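FAD:protein FMN transferase (Vibrio cholerae, PDB 6NXI) probably transfers the FMN moiety of FAD onto a threonine hydroxyl of a target flavoprotein, with magnesium as cofactor. Local coordinates at residues D167-Q170 with N176-V179; K188-N191 with V195-R198; A200-S205 with S210-I215. One frame throughout, in Å; residues are numbered along the deposited sequence.

Contact 1 (D167-Q170 with N176-V179)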
# COMPACT_ATOMS: atom_id res chain seq x y z
N ASP A 167 16.34 -0.10 2.80
CA ASP A 167 17.41 0.80 3.31
C ASP A 167 18.33 0.04 4.26
O ASP A 167 19.55 0.32 4.21
CB ASP A 167 16.84 2.01 4.05
CG ASP A 167 16.13 2.99 3.16
OD1 ASP A 167 16.19 2.86 1.93
OD2 ASP A 167 15.53 3.91 3.72
N TYR A 168 17.81 -0.86 5.07
CA TYR A 168 18.64 -1.71 5.95
C TYR A 168 19.59 -2.56 5.08
O TYR A 168 20.82 -2.69 5.40
CB TYR A 168 17.80 -2.58 6.89
CG TYR A 168 18.64 -3.60 7.61
CD1 TYR A 168 19.58 -3.21 8.53
CD2 TYR A 168 18.58 -4.96 7.33
CE1 TYR A 168 20.36 -4.12 9.21
CE2 TYR A 168 19.38 -5.88 7.97
CZ TYR A 168 20.30 -5.47 8.90
OH TYR A 168 21.08 -6.40 9.52
N LEU A 169 19.08 -3.19 4.02
CA LEU A 169 19.96 -4.05 3.21
C LEU A 169 21.09 -3.19 2.62
O LEU A 169 22.25 -3.65 2.64
CB LEU A 169 19.16 -4.78 2.14
CG LEU A 169 18.17 -5.81 2.65
CD1 LEU A 169 17.43 -6.41 1.45
CD2 LEU A 169 18.87 -6.93 3.42
N GLN A 170 20.77 -2.01 2.13
CA GLN A 170 21.81 -1.07 1.60
C GLN A 170 22.82 -0.75 2.69
O GLN A 170 24.04 -0.71 2.40
CB GLN A 170 21.09 0.15 1.04
CG GLN A 170 20.37 -0.19 -0.24
CD GLN A 170 19.66 0.95 -0.91
OE1 GLN A 170 18.92 0.72 -1.86
NE2 GLN A 170 19.89 2.18 -0.43
N ASN A 176 22.15 -5.91 -4.39
CA ASN A 176 21.31 -6.73 -5.30
C ASN A 176 20.23 -7.41 -4.47
O ASN A 176 20.50 -8.39 -3.76
CB ASN A 176 22.14 -7.74 -6.07
CG ASN A 176 23.28 -7.07 -6.80
OD1 ASN A 176 23.09 -6.53 -7.87
ND2 ASN A 176 24.47 -7.09 -6.20
N TYR A 177 18.99 -6.93 -4.55
CA TYR A 177 17.93 -7.51 -3.70
C TYR A 177 16.56 -7.31 -4.33
O TYR A 177 16.33 -6.35 -5.10
CB TYR A 177 17.94 -6.89 -2.30
CG TYR A 177 17.75 -5.38 -2.23
CD1 TYR A 177 16.51 -4.81 -2.37
CD2 TYR A 177 18.82 -4.52 -2.01
CE1 TYR A 177 16.32 -3.44 -2.36
CE2 TYR A 177 18.63 -3.15 -1.93
CZ TYR A 177 17.38 -2.61 -2.15
OH TYR A 177 17.13 -1.26 -2.12
N MET A 178 15.66 -8.10 -3.78
CA MET A 178 14.18 -7.94 -3.97
C MET A 178 13.58 -8.03 -2.59
O MET A 178 13.82 -9.04 -1.90
CB MET A 178 13.56 -9.03 -4.83
CG MET A 178 12.04 -9.00 -4.73
SD MET A 178 11.30 -10.45 -5.52
CE MET A 178 11.79 -10.08 -7.20
N VAL A 179 12.89 -6.97 -2.13
CA VAL A 179 12.13 -6.98 -0.87
C VAL A 179 10.65 -7.03 -1.24
O VAL A 179 10.23 -6.13 -1.98
CB VAL A 179 12.43 -5.72 -0.06
CG1 VAL A 179 11.56 -5.65 1.16
CG2 VAL A 179 13.93 -5.66 0.29
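Leu169 and Gln170, close to the C-terminal end of helix 157-171, meet Tyr177 and Val179 of strand 177-181 in a largely buried helix-on-sheet packing, made where the chain leaves the helix and returns as an inner strand of the eight-stranded antiparallel sheet. Leu169 supplies the apolar half. Its CD1 branch stands anti to CA (chi2 179°) and so extends from the helix to the strand, where it sits 3.8 Å from Tyr177 CB and equally 3.8 Å from Val179 CG2. Tyr177 and Val179 are two residues apart and present the same face of the strand, and this single methyl fits between them; leucine suits the place because its methyl is carried far enough from the helix to reach the strand. It approaches the tyrosine ring obliquely.

Gln170 supplies the polar half. From the helix its extended chain crosses the Tyr177 side chain at about a right angle, CG passing 3.8 Å from Tyr177 CE2, and its amide plane is turned 41° from the ring. Tyr177 OH then donates to Gln170 OE1 at 2.7 Å. The oxygen lies at the edge of the ring, in its plane, whereas the hydroxyl approaches tilted 32° from the carbonyl plane. Val162 and Val165 of the same helix also pack on Val179, and Ala166 on Tyr177.

Chemically, the two halves divide the labour of a buried tyrosine. Its apolar root is packed by leucine, and its hydroxyl, which would be costly to bury without a partner, gives its proton to an amide oxygen, a neutral acceptor that also helps to fix the direction of the O-H bond.

Contact 2 (K188-N191 with V195-R198)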
# COMPACT_ATOMS: atom_id res chain seq x y z
N LYS A 188 16.57 -3.74 -6.30
CA LYS A 188 17.82 -3.06 -6.64
C LYS A 188 18.78 -4.05 -7.30
O LYS A 188 18.88 -5.18 -6.83
CB LYS A 188 18.49 -2.42 -5.43
CG LYS A 188 19.52 -1.38 -5.85
CD LYS A 188 20.22 -0.83 -4.65
CE LYS A 188 20.96 0.44 -4.96
NZ LYS A 188 22.38 0.10 -5.23
N GLY A 189 19.46 -3.62 -8.37
CA GLY A 189 20.57 -4.38 -8.95
C GLY A 189 20.08 -5.56 -9.73
O GLY A 189 19.06 -5.43 -10.44
N LEU A 190 20.75 -6.70 -9.58
CA LEU A 190 20.63 -7.85 -10.49
C LEU A 190 20.31 -9.12 -9.71
O LEU A 190 20.75 -9.29 -8.56
CB LEU A 190 21.95 -8.01 -11.24
CG LEU A 190 22.42 -6.80 -12.04
CD1 LEU A 190 23.82 -7.05 -12.52
CD2 LEU A 190 21.48 -6.47 -13.19
N ASN A 191 19.58 -10.03 -10.36
CA ASN A 191 19.18 -11.35 -9.80
C ASN A 191 20.33 -12.34 -9.95
O ASN A 191 21.49 -11.90 -10.27
CB ASN A 191 17.86 -11.81 -10.40
CG ASN A 191 17.97 -12.38 -11.81
OD1 ASN A 191 19.07 -12.51 -12.34
ND2 ASN A 191 16.83 -12.61 -12.45
N VAL A 195 20.72 -10.55 -14.29
CA VAL A 195 19.80 -9.66 -15.03
C VAL A 195 18.90 -8.95 -14.03
O VAL A 195 18.67 -9.43 -12.92
CB VAL A 195 19.00 -10.40 -16.09
CG1 VAL A 195 19.90 -11.00 -17.15
CG2 VAL A 195 18.07 -11.44 -15.49
N PRO A 196 18.36 -7.77 -14.40
CA PRO A 196 17.47 -7.05 -13.51
C PRO A 196 16.32 -7.97 -13.09
O PRO A 196 15.83 -8.78 -13.89
CB PRO A 196 16.99 -5.88 -14.36
CG PRO A 196 18.11 -5.69 -15.39
CD PRO A 196 18.55 -7.10 -15.71
N TRP A 197 15.89 -7.81 -11.84
CA TRP A 197 14.89 -8.71 -11.21
C TRP A 197 13.61 -8.69 -12.04
O TRP A 197 13.21 -7.58 -12.46
CB TRP A 197 14.58 -8.24 -9.77
CG TRP A 197 15.76 -8.30 -8.84
CD1 TRP A 197 16.67 -7.30 -8.60
CD2 TRP A 197 16.19 -9.41 -8.05
NE1 TRP A 197 17.66 -7.74 -7.78
CE2 TRP A 197 17.39 -9.02 -7.40
CE3 TRP A 197 15.69 -10.69 -7.81
CZ2 TRP A 197 18.04 -9.85 -6.50
CZ3 TRP A 197 16.35 -11.53 -6.92
CH2 TRP A 197 17.53 -11.11 -6.28
N ARG A 198 12.92 -9.82 -12.11
CA ARG A 198 11.74 -10.03 -13.00
C ARG A 198 10.48 -10.07 -12.14
O ARG A 198 10.41 -10.81 -11.13
CB ARG A 198 11.95 -11.29 -13.85
CG ARG A 198 13.16 -11.19 -14.77
CD ARG A 198 13.61 -12.46 -15.47
NE ARG A 198 12.79 -12.61 -16.69
CZ ARG A 198 12.03 -13.66 -17.02
NH1 ARG A 198 11.95 -14.76 -16.27
NH2 ARG A 198 11.35 -13.62 -18.15
O HOH W 1 16.05 -4.64 -10.58
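Asn191 packs over the face of the Trp197 indole in a CH-pi contact, within a surface loop. Asn191 CA lies over the six-membered ring of Trp197, 3.7 Å from its centroid and 7° off the normal, while Asn191 CB is 3.6 Å from Trp197 CE3 over the same face. A broad indole suits the place because it can cover backbone as well as side chain. Beside it, Leu190 CD2 rests 3.9 Å from Pro196 CD.

Hydrogen bonds close the turn. Asn191 N gives a nearly straight bond to Val195 O (2.8 Å), and Val195 N returns one to Asn191 OD1 (3.2 Å), approaching from above the carbonyl plane. A chi1 of 78° sets Asn191 CG between the backbone N and the carbonyl carbon, which brings OD1 round to Val195 N; the same OD1 also accepts from Asp193 N inside the turn. Trp197 NE1 donates to Lys188 O at 3.0 Å, a bent bond. Gly189, next after Lys188, has a positive phi, which glycine tolerates readily.

The turn follows strand 184-188 and leads to strand 199-203. Trp197 also packs on Met178 of strand 177-181 and on Lys22 and Ile24 of strand 17-24, so the indole lies on the face of the large sheet that carries Met178, the side away from helix 157-171.

Contact 3 (A200-S205 with S210-I215)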
# COMPACT_ATOMS: atom_id res chain seq x y z
N ALA A 200 6.04 -10.14 -12.36
CA ALA A 200 4.92 -10.42 -13.29
C ALA A 200 3.76 -9.48 -13.01
O ALA A 200 3.40 -9.26 -11.84
CB ALA A 200 4.53 -11.87 -13.16
N ILE A 201 3.21 -8.91 -14.08
CA ILE A 201 1.91 -8.21 -14.02
C ILE A 201 0.83 -9.19 -14.49
O ILE A 201 0.96 -9.70 -15.60
CB ILE A 201 1.91 -6.92 -14.83
CG1 ILE A 201 3.10 -6.04 -14.40
CG2 ILE A 201 0.55 -6.25 -14.64
CD1 ILE A 201 2.85 -4.57 -14.44
N GLU A 202 -0.14 -9.46 -13.62
CA GLU A 202 -1.27 -10.38 -13.89
C GLU A 202 -2.25 -9.63 -14.79
O GLU A 202 -2.64 -8.49 -14.47
CB GLU A 202 -1.90 -10.90 -12.61
CG GLU A 202 -1.00 -11.82 -11.80
CD GLU A 202 -0.75 -13.21 -12.37
OE1 GLU A 202 -1.59 -13.70 -13.16
OE2 GLU A 202 0.29 -13.80 -12.02
N LYS A 203 -2.58 -10.23 -15.92
CA LYS A 203 -3.52 -9.65 -16.90
C LYS A 203 -4.76 -10.53 -16.87
O LYS A 203 -4.65 -11.75 -16.93
CB LYS A 203 -2.89 -9.60 -18.29
CG LYS A 203 -1.53 -8.93 -18.37
CD LYS A 203 -1.53 -7.48 -17.94
CE LYS A 203 -0.30 -6.73 -18.41
NZ LYS A 203 -0.21 -6.73 -19.90
N PRO A 204 -5.96 -9.96 -16.72
CA PRO A 204 -7.20 -10.74 -16.82
C PRO A 204 -7.42 -10.93 -18.32
O PRO A 204 -6.98 -10.11 -19.13
CB PRO A 204 -8.23 -9.83 -16.15
CG PRO A 204 -7.74 -8.46 -16.56
CD PRO A 204 -6.22 -8.53 -16.52
N SER A 205 -8.07 -12.04 -18.66
CA SER A 205 -8.28 -12.50 -20.05
C SER A 205 -9.74 -12.90 -20.19
O SER A 205 -10.25 -13.51 -19.23
CB SER A 205 -7.35 -13.64 -20.35
OG SER A 205 -7.30 -13.86 -21.73
N SER A 210 -4.98 -17.64 -16.96
CA SER A 210 -3.95 -16.86 -16.21
C SER A 210 -2.94 -16.33 -17.23
O SER A 210 -2.36 -17.16 -17.96
CB SER A 210 -3.29 -17.71 -15.15
OG SER A 210 -2.74 -16.91 -14.11
N VAL A 211 -2.79 -15.01 -17.35
CA VAL A 211 -1.78 -14.38 -18.26
C VAL A 211 -0.87 -13.51 -17.40
O VAL A 211 -1.40 -12.66 -16.68
CB VAL A 211 -2.40 -13.55 -19.40
CG1 VAL A 211 -1.42 -13.41 -20.56
CG2 VAL A 211 -3.72 -14.13 -19.88
N GLN A 212 0.42 -13.79 -17.43
CA GLN A 212 1.46 -12.99 -16.76
C GLN A 212 2.28 -12.25 -17.81
O GLN A 212 2.75 -12.89 -18.77
CB GLN A 212 2.38 -13.90 -15.94
CG GLN A 212 1.80 -14.34 -14.60
CD GLN A 212 2.87 -14.90 -13.70
OE1 GLN A 212 3.94 -15.30 -14.16
NE2 GLN A 212 2.62 -14.91 -12.40
N GLU A 213 2.49 -10.95 -17.63
CA GLU A 213 3.52 -10.19 -18.36
C GLU A 213 4.73 -9.95 -17.44
O GLU A 213 4.59 -9.21 -16.45
CB GLU A 213 2.96 -8.85 -18.84
CG GLU A 213 4.01 -8.05 -19.56
CD GLU A 213 3.49 -6.94 -20.46
OE1 GLU A 213 2.34 -6.51 -20.26
OE2 GLU A 213 4.26 -6.51 -21.35
N ILE A 214 5.89 -10.47 -17.82
CA ILE A 214 7.11 -10.33 -16.99
C ILE A 214 7.86 -9.07 -17.44
O ILE A 214 8.23 -9.01 -18.64
CB ILE A 214 7.99 -11.59 -17.08
CG1 ILE A 214 7.24 -12.79 -16.51
CG2 ILE A 214 9.33 -11.31 -16.36
CD1 ILE A 214 7.93 -14.12 -16.74
N ILE A 215 8.07 -8.12 -16.51
CA ILE A 215 8.82 -6.86 -16.75
C ILE A 215 10.01 -6.77 -15.80
O ILE A 215 10.04 -7.44 -14.74
CB ILE A 215 7.89 -5.64 -16.61
CG1 ILE A 215 7.39 -5.44 -15.18
CG2 ILE A 215 6.72 -5.75 -17.57
CD1 ILE A 215 6.95 -4.03 -14.85
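Glu202 and Gln212 lie directly across from each other in an antiparallel beta hairpin, and their side chains cross obliquely on the face shared with Ala200 and Ile214. Glu202 bends back at chi2 (-72°), bringing OE2 within 2.6 Å of Gln212 NE2. The carboxylate and amide planes are 61° apart, yet the oxygen lies in the plane of the amide, and the N-H meets it nearly along its C-O axis. The Gln212 amide also lies against Ala200, CD being 3.5 Å from CB of Ala200, whose small side chain lets the amide come close.

On the other face Lys203 reaches diagonally across the hairpin to Glu213. Bends at chi2 and chi4 turn its long chain, while Glu213 stays extended, and the two chains meet at a slant in a salt bridge, Lys203 NZ to Glu213 OE1 at 2.6 Å. Since NZ also pairs with Glu306, its charge is shared between two carboxylates, probably favouring the protonated amine. Towards the turn Ser205 CB rests 3.7 Å from Val211 CG2; at the other end, Ile201 CD1 and Ile215 CD1 meet obliquely at 4.2 Å.

Beneath these side chains, Ile201 and Glu213 form a hydrogen-bonded pair, with Ile201 N to Glu213 O and Glu213 N to Ile201 O both 2.8 Å. Beta-branched isoleucine and valine suit such extended backbone.

The hairpin forms a separate two-stranded sheet. Ile201 and Lys203 pack on Leu295 of strand 294-299, and Lys203 also on Ile297, while on the opposite face Glu202, with Ser210 beside it, touches Tyr228 from a loop.

The three contacts follow one another along the chain. Contacts 1 and 2 have centres 12 Å apart and touch directly: Tyr177 N lies 2.9 Å from Lys188 O, and Asn176 OD1 2.9 Å from Leu190 N, both probable hydrogen bonds. The helix packing and the surface turn are thus joined through the pairing of strands 177-181 and 184-188. Contacts 2 and 3, centres 19 Å apart, touch where Arg198 NH2 packs 3.6 Å from Ile214 CG2; contacts 1 and 3 do not touch, their centres being 25 Å apart. None forms the active site: the side chain of Val179 in contact 1 is about 13 Å from bound FAD and about 13 Å from a magnesium ion, and that of Glu202 in contact 3 about 14 Å from FAD.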